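Local coordinates for GGDEF family protein (Vibrio cholerae, PDB 5GZS), which is a diguanylate cyclase whose periplasmic portion, built of solute-binding-protein domains, binds arginine and probably passes that signal on to cyclic di-GMP synthesis, at residues 299-311 with 423-435. Numbering follows the deposited sequence.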
ATOM      1  N   LYS A 299     -20.826  10.278  10.386  1.00 77.55           N
ATOM      2  CA  LYS A 299     -19.932  11.317   9.853  1.00 79.17           C
ATOM      3  C   LYS A 299     -20.355  12.754  10.175  1.00 74.42           C
ATOM      4  O   LYS A 299     -19.515  13.658  10.249  1.00 73.33           O
ATOM      5  CB  LYS A 299     -19.797  11.160   8.332  1.00 75.63           C
ATOM      6  CG  LYS A 299     -18.418  11.560   7.783  1.00 72.43           C
ATOM      7  CD  LYS A 299     -17.911  10.523   6.764  1.00 76.73           C
ATOM      8  CE  LYS A 299     -16.642  10.964   6.029  1.00 75.90           C
ATOM      9  NZ  LYS A 299     -16.426  10.215   4.740  1.00 80.05           N
ATOM     10  N   ASN A 300     -21.647  12.948  10.393  1.00 67.28           N
ATOM     11  CA  ASN A 300     -22.205  14.275  10.581  1.00 62.97           C
ATOM     12  C   ASN A 300     -22.633  14.569  12.012  1.00 56.63           C
ATOM     13  O   ASN A 300     -23.076  15.680  12.309  1.00 53.23           O
ATOM     14  CB  ASN A 300     -23.416  14.448   9.665  1.00 78.81           C
ATOM     15  CG  ASN A 300     -24.386  13.277   9.761  1.00 83.80           C
ATOM     16  OD1 ASN A 300     -23.975  12.124   9.949  1.00 76.70           O
ATOM     17  ND2 ASN A 300     -25.683  13.575   9.669  1.00 88.37           N
ATOM     18  N   LEU A 301     -22.538  13.579  12.898  1.00 59.55           N
ATOM     19  CA  LEU A 301     -23.033  13.754  14.270  1.00 55.83           C
ATOM     20  C   LEU A 301     -21.928  14.155  15.235  1.00 49.74           C
ATOM     21  O   LEU A 301     -22.177  14.424  16.406  1.00 52.00           O
ATOM     22  CB  LEU A 301     -23.711  12.477  14.744  1.00 55.22           C
ATOM     23  CG  LEU A 301     -24.760  11.990  13.738  1.00 54.16           C
ATOM     24  CD1 LEU A 301     -24.738  10.481  13.648  1.00 52.34           C
ATOM     25  CD2 LEU A 301     -26.153  12.482  14.150  1.00 53.03           C
ATOM     26  N   ALA A 302     -20.702  14.201  14.731  1.00 47.35           N
ATOM     27  CA  ALA A 302     -19.573  14.678  15.518  1.00 44.48           C
ATOM     28  C   ALA A 302     -18.492  15.241  14.604  1.00 41.91           C
ATOM     29  O   ALA A 302     -18.501  15.010  13.402  1.00 46.45           O
ATOM     30  CB  ALA A 302     -19.020  13.564  16.383  1.00 33.40           C
ATOM     31  N   TYR A 303     -17.580  16.007  15.183  1.00 46.45           N
ATOM     32  CA  TYR A 303     -16.411  16.507  14.477  1.00 31.41           C
ATOM     33  C   TYR A 303     -15.314  15.477  14.634  1.00 32.82           C
ATOM     34  O   TYR A 303     -15.231  14.835  15.686  1.00 37.34           O
ATOM     35  CB  TYR A 303     -15.970  17.848  15.050  1.00 31.05           C
ATOM     36  CG  TYR A 303     -16.902  19.014  14.792  1.00 32.61           C
ATOM     37  CD1 TYR A 303     -17.444  19.239  13.534  1.00 33.22           C
ATOM     38  CD2 TYR A 303     -17.218  19.900  15.803  1.00 31.76           C
ATOM     39  CE1 TYR A 303     -18.276  20.325  13.301  1.00 40.78           C
ATOM     40  CE2 TYR A 303     -18.041  20.976  15.582  1.00 32.61           C
ATOM     41  CZ  TYR A 303     -18.567  21.197  14.330  1.00 46.08           C
ATOM     42  OH  TYR A 303     -19.406  22.277  14.107  1.00 53.30           O
ATOM     43  N   PHE A 304     -14.455  15.325  13.626  1.00 39.97           N
ATOM     44  CA  PHE A 304     -13.483  14.227  13.621  1.00 39.18           C
ATOM     45  C   PHE A 304     -12.048  14.664  13.389  1.00 39.60           C
ATOM     46  O   PHE A 304     -11.777  15.418  12.471  1.00 47.81           O
ATOM     47  CB  PHE A 304     -13.851  13.201  12.543  1.00 42.01           C
ATOM     48  CG  PHE A 304     -15.171  12.522  12.768  1.00 43.36           C
ATOM     49  CD1 PHE A 304     -15.256  11.410  13.580  1.00 45.65           C
ATOM     50  CD2 PHE A 304     -16.323  12.982  12.144  1.00 55.82           C
ATOM     51  CE1 PHE A 304     -16.467  10.778  13.789  1.00 50.19           C
ATOM     52  CE2 PHE A 304     -17.550  12.350  12.351  1.00 53.47           C
ATOM     53  CZ  PHE A 304     -17.618  11.248  13.176  1.00 49.93           C
ATOM     54  N   SER A 305     -11.124  14.185  14.214  1.00 39.20           N
ATOM     55  CA  SER A 305      -9.702  14.373  13.935  1.00 41.63           C
ATOM     56  C   SER A 305      -9.390  13.565  12.707  1.00 44.94           C
ATOM     57  O   SER A 305     -10.199  12.722  12.334  1.00 46.75           O
ATOM     58  CB  SER A 305      -8.820  13.881  15.077  1.00 41.83           C
ATOM     59  OG  SER A 305      -8.709  12.461  15.002  1.00 40.53           O
ATOM     60  N   GLU A 306      -8.216  13.791  12.109  1.00 46.45           N
ATOM     61  CA  GLU A 306      -7.688  12.919  11.061  1.00 40.39           C
ATOM     62  C   GLU A 306      -7.557  11.532  11.639  1.00 42.76           C
ATOM     63  O   GLU A 306      -7.507  11.399  12.857  1.00 50.03           O
ATOM     64  CB  GLU A 306      -6.325  13.408  10.551  1.00 40.53           C
ATOM     65  CG  GLU A 306      -6.379  14.659   9.660  1.00 39.36           C
ATOM     66  CD  GLU A 306      -4.995  15.129   9.246  1.00 58.30           C
ATOM     67  OE1 GLU A 306      -4.025  14.378   9.514  1.00 68.54           O
ATOM     68  OE2 GLU A 306      -4.873  16.240   8.667  1.00 56.34           O
ATOM     69  N   SER A 307      -7.506  10.506  10.783  1.00 48.99           N
ATOM     70  CA  SER A 307      -7.381   9.116  11.247  1.00 47.87           C
ATOM     71  C   SER A 307      -6.052   8.887  11.958  1.00 42.39           C
ATOM     72  O   SER A 307      -5.108   9.611  11.719  1.00 33.51           O
ATOM     73  CB  SER A 307      -7.508   8.139  10.083  1.00 55.15           C
ATOM     74  OG  SER A 307      -8.525   8.557   9.196  1.00 67.29           O
ATOM     75  N   TYR A 308      -5.982   7.887  12.834  1.00 48.98           N
ATOM     76  CA  TYR A 308      -4.718   7.552  13.492  1.00 39.56           C
ATOM     77  C   TYR A 308      -4.471   6.052  13.480  1.00 42.12           C
ATOM     78  O   TYR A 308      -3.453   5.572  13.979  1.00 45.73           O
ATOM     79  CB  TYR A 308      -4.686   8.081  14.931  1.00 38.07           C
ATOM     80  CG  TYR A 308      -5.724   7.509  15.878  1.00 36.09           C
ATOM     81  CD1 TYR A 308      -5.464   6.354  16.613  1.00 42.42           C
ATOM     82  CD2 TYR A 308      -6.953   8.131  16.054  1.00 40.52           C
ATOM     83  CE1 TYR A 308      -6.404   5.829  17.483  1.00 40.99           C
ATOM     84  CE2 TYR A 308      -7.901   7.615  16.930  1.00 39.14           C
ATOM     85  CZ  TYR A 308      -7.619   6.463  17.636  1.00 38.77           C
ATOM     86  OH  TYR A 308      -8.557   5.949  18.504  1.00 40.56           O
ATOM     87  N   TYR A 309      -5.419   5.316  12.919  1.00 37.89           N
ATOM     88  CA  TYR A 309      -5.271   3.879  12.768  1.00 51.75           C
ATOM     89  C   TYR A 309      -6.140   3.410  11.608  1.00 57.00           C
ATOM     90  O   TYR A 309      -7.154   4.049  11.278  1.00 53.34           O
ATOM     91  CB  TYR A 309      -5.641   3.140  14.057  1.00 53.30           C
ATOM     92  CG  TYR A 309      -5.432   1.657  13.943  1.00 53.26           C
ATOM     93  CD1 TYR A 309      -4.161   1.119  13.940  1.00 59.95           C
ATOM     94  CD2 TYR A 309      -6.511   0.799  13.802  1.00 60.81           C
ATOM     95  CE1 TYR A 309      -3.967  -0.249  13.807  1.00 65.73           C
ATOM     96  CE2 TYR A 309      -6.332  -0.563  13.673  1.00 62.72           C
ATOM     97  CZ  TYR A 309      -5.062  -1.080  13.673  1.00 65.52           C
ATOM     98  OH  TYR A 309      -4.896  -2.438  13.540  1.00 73.67           O
ATOM     99  N   HIS A 310      -5.742   2.312  10.973  1.00 60.24           N
ATOM    100  CA  HIS A 310      -6.519   1.801   9.845  1.00 56.84           C
ATOM    101  C   HIS A 310      -6.755   0.312   9.929  1.00 53.96           C
ATOM    102  O   HIS A 310      -5.971  -0.476   9.397  1.00 64.72           O
ATOM    103  CB  HIS A 310      -5.830   2.144   8.550  1.00 52.20           C
ATOM    104  CG  HIS A 310      -5.467   3.581   8.450  1.00 52.68           C
ATOM    105  ND1 HIS A 310      -6.298   4.518   7.872  1.00 53.84           N
ATOM    106  CD2 HIS A 310      -4.370   4.254   8.878  1.00 50.37           C
ATOM    107  CE1 HIS A 310      -5.717   5.705   7.926  1.00 55.37           C
ATOM    108  NE2 HIS A 310      -4.548   5.571   8.530  1.00 54.17           N
ATOM    109  N   PRO A 311      -7.854  -0.067  10.592  1.00 48.13           N
ATOM    110  CA  PRO A 311      -8.222  -1.456  10.855  1.00 49.16           C
ATOM    111  C   PRO A 311      -8.430  -2.227   9.586  1.00 47.75           C
ATOM    112  O   PRO A 311      -8.834  -1.653   8.565  1.00 42.36           O
ATOM    113  CB  PRO A 311      -9.535  -1.333  11.627  1.00 51.74           C
ATOM    114  CG  PRO A 311      -9.557   0.071  12.134  1.00 45.48           C
ATOM    115  CD  PRO A 311      -8.859   0.870  11.120  1.00 46.35           C
ATOM    116  N   GLY A 423     -15.581  21.856  20.248  1.00 29.67           N
ATOM    117  CA  GLY A 423     -15.189  20.664  19.517  1.00 29.39           C
ATOM    118  C   GLY A 423     -14.708  20.997  18.116  1.00 36.63           C
ATOM    119  O   GLY A 423     -13.769  20.375  17.601  1.00 29.99           O
ATOM    120  N   ALA A 424     -15.347  21.994  17.505  1.00 30.52           N
ATOM    121  CA  ALA A 424     -14.916  22.520  16.213  1.00 31.01           C
ATOM    122  C   ALA A 424     -13.474  23.046  16.266  1.00 31.76           C
ATOM    123  O   ALA A 424     -12.753  22.984  15.280  1.00 31.78           O
ATOM    124  CB  ALA A 424     -15.849  23.610  15.753  1.00 32.14           C
ATOM    125  N   THR A 425     -13.050  23.560  17.416  1.00 29.82           N
ATOM    126  CA  THR A 425     -11.711  24.103  17.537  1.00 29.28           C
ATOM    127  C   THR A 425     -10.778  22.974  17.932  1.00 38.78           C
ATOM    128  O   THR A 425      -9.633  22.914  17.481  1.00 44.86           O
ATOM    129  CB  THR A 425     -11.642  25.260  18.573  1.00 29.23           C
ATOM    130  OG1 THR A 425     -12.239  26.435  18.018  1.00 50.42           O
ATOM    131  CG2 THR A 425     -10.206  25.585  18.939  1.00 28.50           C
ATOM    132  N   LEU A 426     -11.269  22.062  18.766  1.00 37.04           N
ATOM    133  CA  LEU A 426     -10.399  20.996  19.245  1.00 33.60           C
ATOM    134  C   LEU A 426      -9.946  20.094  18.098  1.00 29.56           C
ATOM    135  O   LEU A 426      -8.762  19.833  17.966  1.00 27.56           O
ATOM    136  CB  LEU A 426     -11.091  20.163  20.326  1.00 29.92           C
ATOM    137  CG  LEU A 426     -11.132  20.871  21.681  1.00 35.81           C
ATOM    138  CD1 LEU A 426     -11.875  20.021  22.735  1.00 26.72           C
ATOM    139  CD2 LEU A 426      -9.722  21.311  22.151  1.00 25.97           C
ATOM    140  N   ALA A 427     -10.887  19.638  17.274  1.00 28.84           N
ATOM    141  CA  ALA A 427     -10.617  18.590  16.289  1.00 32.04           C
ATOM    142  C   ALA A 427      -9.421  18.880  15.349  1.00 29.03           C
ATOM    143  O   ALA A 427      -8.560  18.019  15.206  1.00 28.70           O
ATOM    144  CB  ALA A 427     -11.898  18.293  15.466  1.00 29.91           C
ATOM    145  N   PRO A 428      -9.347  20.081  14.721  1.00 28.96           N
ATOM    146  CA  PRO A 428      -8.161  20.372  13.888  1.00 30.99           C
ATOM    147  C   PRO A 428      -6.877  20.411  14.680  1.00 31.58           C
ATOM    148  O   PRO A 428      -5.845  19.977  14.169  1.00 37.31           O
ATOM    149  CB  PRO A 428      -8.441  21.762  13.315  1.00 29.49           C
ATOM    150  CG  PRO A 428      -9.909  21.892  13.365  1.00 34.65           C
ATOM    151  CD  PRO A 428     -10.355  21.152  14.600  1.00 30.26           C
ATOM    152  N   LEU A 429      -6.943  20.932  15.901  1.00 27.24           N
ATOM    153  CA  LEU A 429      -5.785  20.948  16.785  1.00 26.40           C
ATOM    154  C   LEU A 429      -5.339  19.528  17.093  1.00 35.52           C
ATOM    155  O   LEU A 429      -4.140  19.222  17.043  1.00 44.56           O
ATOM    156  CB  LEU A 429      -6.100  21.706  18.073  1.00 26.03           C
ATOM    157  CG  LEU A 429      -6.313  23.193  17.812  1.00 26.59           C
ATOM    158  CD1 LEU A 429      -6.956  23.897  19.001  1.00 26.48           C
ATOM    159  CD2 LEU A 429      -4.959  23.825  17.423  1.00 26.51           C
ATOM    160  N   PHE A 430      -6.292  18.649  17.394  1.00 38.77           N
ATOM    161  CA  PHE A 430      -5.927  17.272  17.710  1.00 39.45           C
ATOM    162  C   PHE A 430      -5.314  16.593  16.474  1.00 34.91           C
ATOM    163  O   PHE A 430      -4.411  15.776  16.606  1.00 30.34           O
ATOM    164  CB  PHE A 430      -7.135  16.484  18.256  1.00 34.98           C
ATOM    165  CG  PHE A 430      -7.254  16.524  19.779  1.00 30.55           C
ATOM    166  CD1 PHE A 430      -7.874  17.587  20.422  1.00 26.96           C
ATOM    167  CD2 PHE A 430      -6.720  15.523  20.553  1.00 26.63           C
ATOM    168  CE1 PHE A 430      -7.968  17.633  21.813  1.00 30.27           C
ATOM    169  CE2 PHE A 430      -6.802  15.557  21.947  1.00 26.32           C
ATOM    170  CZ  PHE A 430      -7.433  16.612  22.580  1.00 27.98           C
ATOM    171  N   SER A 431      -5.759  16.952  15.273  1.00 33.31           N
ATOM    172  CA  SER A 431      -5.111  16.407  14.079  1.00 32.77           C
ATOM    173  C   SER A 431      -3.591  16.683  14.067  1.00 32.50           C
ATOM    174  O   SER A 431      -2.779  15.765  13.862  1.00 33.60           O
ATOM    175  CB  SER A 431      -5.763  16.964  12.830  1.00 32.74           C
ATOM    176  OG  SER A 431      -7.095  16.504  12.723  1.00 36.91           O
ATOM    177  N   ARG A 432      -3.200  17.931  14.322  1.00 28.18           N
ATOM    178  CA  ARG A 432      -1.778  18.261  14.400  1.00 27.84           C
ATOM    179  C   ARG A 432      -1.079  17.498  15.503  1.00 38.51           C
ATOM    180  O   ARG A 432      -0.008  16.949  15.279  1.00 50.83           O
ATOM    181  CB  ARG A 432      -1.583  19.754  14.601  1.00 27.82           C
ATOM    182  CG  ARG A 432      -2.105  20.582  13.445  1.00 29.46           C
ATOM    183  CD  ARG A 432      -1.986  22.067  13.747  1.00 33.22           C
ATOM    184  NE  ARG A 432      -0.604  22.484  13.984  1.00 37.32           N
ATOM    185  CZ  ARG A 432      -0.258  23.746  14.200  1.00 47.78           C
ATOM    186  NH1 ARG A 432      -1.198  24.688  14.203  1.00 51.98           N
ATOM    187  NH2 ARG A 432       1.008  24.071  14.414  1.00 58.35           N
ATOM    188  N   ALA A 433      -1.664  17.449  16.696  1.00 34.57           N
ATOM    189  CA  ALA A 433      -0.982  16.758  17.792  1.00 39.88           C
ATOM    190  C   ALA A 433      -0.707  15.299  17.422  1.00 42.79           C
ATOM    191  O   ALA A 433       0.366  14.762  17.706  1.00 53.39           O
ATOM    192  CB  ALA A 433      -1.796  16.833  19.079  1.00 35.06           C
ATOM    193  N   ILE A 434      -1.682  14.671  16.778  1.00 39.37           N
ATOM    194  CA  ILE A 434      -1.538  13.306  16.297  1.00 46.31           C
ATOM    195  C   ILE A 434      -0.429  13.159  15.233  1.00 49.50           C
ATOM    196  O   ILE A 434       0.352  12.198  15.298  1.00 51.09           O
ATOM    197  CB  ILE A 434      -2.857  12.803  15.726  1.00 40.04           C
ATOM    198  CG1 ILE A 434      -3.815  12.435  16.863  1.00 34.81           C
ATOM    199  CG2 ILE A 434      -2.620  11.611  14.815  1.00 40.06           C
ATOM    200  CD1 ILE A 434      -5.263  12.252  16.384  1.00 35.31           C
ATOM    201  N   LYS A 435      -0.346  14.096  14.275  1.00 38.35           N
ATOM    202  CA  LYS A 435       0.745  14.065  13.286  1.00 36.97           C
ATOM    203  C   LYS A 435       2.111  14.004  13.945  1.00 47.23           C
ATOM    204  O   LYS A 435       2.910  13.107  13.644  1.00 70.49           O
ATOM    205  CB  LYS A 435       0.695  15.259  12.342  1.00 31.15           C
ATOM    206  CG  LYS A 435      -0.441  15.149  11.358  1.00 39.61           C
ATOM    207  CD  LYS A 435      -0.431  16.216  10.308  1.00 41.66           C
ATOM    208  CE  LYS A 435      -1.851  16.413   9.808  1.00 46.53           C
ATOM    209  NZ  LYS A 435      -1.952  16.896   8.398  1.00 49.25           N
TER
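Glu-306 and Ser-305 lie against Ser-431 and Ile-434 where the edge strand 303-304 of a periplasmic-binding-protein (family 3) domain, with the loop after it, runs along helix 421-435. The strand pairs with 414-417 in the mixed sheet of a lobe, and the helix packs on that sheet, Phe-430 reaching Ile-415 and Phe-417. Glu-306 N donates to Ser-431 OG (3.0 Å) in a nearly straight bond, 162° at the hydrogen. CB and CG of Glu-306 pass beside the same hydroxyl, Glu-306 CG at 3.6 Å from Ser-431 OG. Beyond CG the chain is extended (chi2 177°), which carries the carboxylate one helical turn along to Lys-435. There OE1 lies by Lys-435 CE, while Glu-306 OE2 takes Lys-435 NZ at 3.0 Å through its syn lone pair, a salt bridge between chains crossing at about a right angle; NZ also has a weak bond to Gly-86 O. Toward the start of the helix, the Tyr-303 ring meets Gly-423 and Ala-424 obliquely, its CE2 3.4 Å from Ala-424 CB. Ala-427 CB touches Tyr-303 CB (4.1 Å). At the other end, Ile-434 touches with both arms: CG2 meets Tyr-308 CB, and CD1, at the end of the CG1 arm, lies 3.7 Å from Ser-305 OG, a hydroxyl bonded to Glu-306 O and Ile-415 N. The Tyr-308 ring turns away from the helix, its OH bonded to Ser-249. Ser-431 OG itself donates to Ala-427 O (3.3 Å), reaching that carbonyl from the face opposite to Ser-431 N.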